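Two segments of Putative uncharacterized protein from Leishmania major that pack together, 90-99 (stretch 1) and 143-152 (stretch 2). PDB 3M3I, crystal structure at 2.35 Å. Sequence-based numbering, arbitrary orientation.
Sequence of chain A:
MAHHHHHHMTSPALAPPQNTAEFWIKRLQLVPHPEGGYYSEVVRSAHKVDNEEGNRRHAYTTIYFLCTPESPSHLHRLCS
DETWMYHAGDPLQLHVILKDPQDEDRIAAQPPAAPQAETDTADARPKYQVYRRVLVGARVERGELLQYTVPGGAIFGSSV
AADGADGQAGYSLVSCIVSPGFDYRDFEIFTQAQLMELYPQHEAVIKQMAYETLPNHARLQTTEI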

# COMPACT_ATOMS: atom_id res chain seq x y z
N ASP A 90 7.10 1.56 -15.70
CA ASP A 90 7.33 3.01 -15.64
C ASP A 90 6.72 3.70 -14.40
O ASP A 90 5.76 3.18 -13.77
CB ASP A 90 6.74 3.68 -16.88
CG ASP A 90 7.40 3.23 -18.18
OD1 ASP A 90 8.65 3.16 -18.25
OD2 ASP A 90 6.64 2.96 -19.14
N PRO A 91 7.25 4.89 -14.06
CA PRO A 91 6.58 5.77 -13.11
C PRO A 91 5.18 6.12 -13.55
O PRO A 91 4.94 6.30 -14.74
CB PRO A 91 7.43 7.04 -13.10
CG PRO A 91 8.35 6.92 -14.23
CD PRO A 91 8.55 5.46 -14.46
N LEU A 92 4.29 6.24 -12.57
CA LEU A 92 2.92 6.62 -12.79
C LEU A 92 2.81 8.12 -12.49
O LEU A 92 3.15 8.56 -11.38
CB LEU A 92 2.03 5.83 -11.83
CG LEU A 92 0.55 5.65 -12.15
CD1 LEU A 92 0.33 4.35 -12.90
CD2 LEU A 92 -0.23 5.64 -10.86
N GLN A 93 2.35 8.90 -13.46
CA GLN A 93 2.15 10.31 -13.24
C GLN A 93 0.74 10.55 -12.76
O GLN A 93 -0.23 10.25 -13.46
CB GLN A 93 2.43 11.13 -14.50
CG GLN A 93 2.44 12.61 -14.23
CD GLN A 93 2.77 13.44 -15.44
OE1 GLN A 93 3.56 13.04 -16.29
NE2 GLN A 93 2.19 14.62 -15.52
N LEU A 94 0.64 11.06 -11.53
CA LEU A 94 -0.61 11.36 -10.89
C LEU A 94 -0.87 12.84 -11.11
O LEU A 94 0.01 13.67 -10.89
CB LEU A 94 -0.54 11.07 -9.39
CG LEU A 94 -0.85 9.66 -8.91
CD1 LEU A 94 -0.42 9.50 -7.47
CD2 LEU A 94 -2.35 9.42 -9.06
N HIS A 95 -2.09 13.16 -11.54
CA HIS A 95 -2.51 14.52 -11.78
C HIS A 95 -3.53 14.86 -10.71
O HIS A 95 -4.68 14.44 -10.82
CB HIS A 95 -3.15 14.63 -13.17
CG HIS A 95 -2.25 14.21 -14.29
ND1 HIS A 95 -1.84 15.07 -15.29
CD2 HIS A 95 -1.68 13.01 -14.58
CE1 HIS A 95 -1.07 14.42 -16.14
NE2 HIS A 95 -0.95 13.18 -15.72
N VAL A 96 -3.13 15.61 -9.70
CA VAL A 96 -3.96 15.82 -8.51
C VAL A 96 -4.38 17.29 -8.38
O VAL A 96 -3.54 18.15 -8.17
CB VAL A 96 -3.20 15.40 -7.23
CG1 VAL A 96 -4.07 15.55 -6.00
CG2 VAL A 96 -2.70 13.96 -7.33
N ILE A 97 -5.67 17.58 -8.49
CA ILE A 97 -6.18 18.91 -8.16
C ILE A 97 -6.76 18.82 -6.75
O ILE A 97 -7.72 18.10 -6.53
CB ILE A 97 -7.26 19.41 -9.14
CG1 ILE A 97 -6.82 19.24 -10.60
CG2 ILE A 97 -7.58 20.87 -8.83
CD1 ILE A 97 -7.96 19.20 -11.60
N LEU A 98 -6.15 19.50 -5.79
CA LEU A 98 -6.57 19.40 -4.39
C LEU A 98 -7.75 20.30 -4.14
O LEU A 98 -7.81 21.37 -4.71
CB LEU A 98 -5.43 19.80 -3.45
CG LEU A 98 -4.08 19.12 -3.61
CD1 LEU A 98 -3.04 19.87 -2.78
CD2 LEU A 98 -4.13 17.65 -3.20
N LYS A 99 -8.68 19.88 -3.29
CA LYS A 99 -9.79 20.73 -2.85
C LYS A 99 -9.27 21.90 -2.00
O LYS A 99 -9.73 23.02 -2.15
CB LYS A 99 -10.79 19.92 -2.04
CG LYS A 99 -12.13 20.59 -1.82
CD LYS A 99 -13.10 19.60 -1.21
CE LYS A 99 -14.53 20.13 -1.18
NZ LYS A 99 -15.51 19.05 -0.84
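Stretch 2 143-152: GELLQYTVPG

No hydrogen bond joins these two segments: strand 147-150 lies over the strand that begins at L92 with side chains between the two backbones, the two axes coming no closer than 9.5 Å, too far apart for the backbones to pair. The strands run in roughly the same direction, their N-to-C vectors 35° apart, and the register follows suit, with P91 nearest E144, V96 nearest V150 and L98 nearest P151 (CA to CA 7.3, 7.2 and 7.4 Å). Strand alternation sets the pattern in stretch 1: L94 and V96 point toward stretch 2, while Q93, H95 and I97 stay out of reach. Y148, also directed toward its partner with chi1 t, meets both. L94 CD1 lies 3.7 Å from Y148 CD2, and V96 CG2 is 4.3 Å from Y148 CE2, each approaching the ring obliquely. V150 extends the apolar patch, its CG2 4.3 Å from L94 CD1 and its CG1 4.2 Å from V96 CG1. Beyond the strand, P151 CD rests 3.8 Å from L98 CD2; L98 starts out sideways, but its end comes nearer. At the other extremity, P91 CG approaches E144 OE2 at 3.5 Å, a contact of ring carbon with carboxylate, while E144 OE1 is hydrogen-bonded elsewhere in the structure. Altogether 326 Å² is buried.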

# COMPACT_ATOMS: atom_id res chain seq x y z
N GLY A 143 13.07 12.36 -8.08
CA GLY A 143 11.85 12.95 -7.56
C GLY A 143 10.63 12.04 -7.59
O GLY A 143 9.54 12.48 -7.25
N GLU A 144 10.81 10.78 -7.97
CA GLU A 144 9.72 9.83 -7.95
C GLU A 144 9.48 9.40 -6.51
O GLU A 144 10.39 9.47 -5.71
CB GLU A 144 10.00 8.62 -8.85
CG GLU A 144 10.26 8.99 -10.31
CD GLU A 144 10.70 7.82 -11.16
OE1 GLU A 144 10.69 6.68 -10.64
OE2 GLU A 144 11.07 8.04 -12.34
N LEU A 145 8.26 8.97 -6.20
CA LEU A 145 7.87 8.60 -4.84
C LEU A 145 7.29 7.19 -4.82
O LEU A 145 6.29 6.93 -5.47
CB LEU A 145 6.84 9.59 -4.32
CG LEU A 145 7.29 11.05 -4.19
CD1 LEU A 145 6.12 12.00 -3.86
CD2 LEU A 145 8.40 11.19 -3.18
N LEU A 146 7.91 6.27 -4.08
CA LEU A 146 7.44 4.90 -4.00
C LEU A 146 6.03 4.78 -3.47
O LEU A 146 5.31 3.83 -3.77
CB LEU A 146 8.35 4.06 -3.11
CG LEU A 146 9.73 3.64 -3.61
CD1 LEU A 146 10.48 3.09 -2.43
CD2 LEU A 146 9.67 2.62 -4.76
N GLN A 147 5.63 5.75 -2.65
CA GLN A 147 4.31 5.80 -2.04
C GLN A 147 3.82 7.25 -2.09
O GLN A 147 4.61 8.17 -1.98
CB GLN A 147 4.44 5.29 -0.60
CG GLN A 147 3.16 5.22 0.20
CD GLN A 147 3.40 5.15 1.71
OE1 GLN A 147 2.68 5.76 2.46
NE2 GLN A 147 4.38 4.37 2.15
N TYR A 148 2.52 7.44 -2.24
CA TYR A 148 1.89 8.76 -2.21
C TYR A 148 0.39 8.61 -2.00
O TYR A 148 -0.23 7.67 -2.50
CB TYR A 148 2.17 9.52 -3.50
CG TYR A 148 1.45 10.85 -3.57
CD1 TYR A 148 2.04 12.01 -3.08
CD2 TYR A 148 0.17 10.93 -4.08
CE1 TYR A 148 1.37 13.23 -3.13
CE2 TYR A 148 -0.50 12.13 -4.13
CZ TYR A 148 0.10 13.28 -3.66
OH TYR A 148 -0.59 14.46 -3.72
N THR A 149 -0.19 9.57 -1.27
CA THR A 149 -1.59 9.55 -0.85
C THR A 149 -2.37 10.72 -1.45
O THR A 149 -2.02 11.87 -1.22
CB THR A 149 -1.73 9.59 0.68
OG1 THR A 149 -1.21 8.39 1.23
CG2 THR A 149 -3.18 9.72 1.11
N VAL A 150 -3.43 10.40 -2.20
CA VAL A 150 -4.27 11.41 -2.83
C VAL A 150 -5.34 11.75 -1.81
O VAL A 150 -6.11 10.88 -1.43
CB VAL A 150 -4.91 10.87 -4.13
CG1 VAL A 150 -5.80 11.92 -4.76
CG2 VAL A 150 -3.83 10.44 -5.11
N PRO A 151 -5.39 13.01 -1.33
CA PRO A 151 -6.34 13.28 -0.25
C PRO A 151 -7.78 13.19 -0.74
O PRO A 151 -8.06 13.55 -1.89
CB PRO A 151 -5.99 14.71 0.18
CG PRO A 151 -4.60 14.95 -0.33
CD PRO A 151 -4.55 14.19 -1.62
N GLY A 152 -8.66 12.69 0.12
CA GLY A 152 -10.09 12.68 -0.15
C GLY A 152 -10.57 14.06 -0.55
O GLY A 152 -10.20 15.06 0.05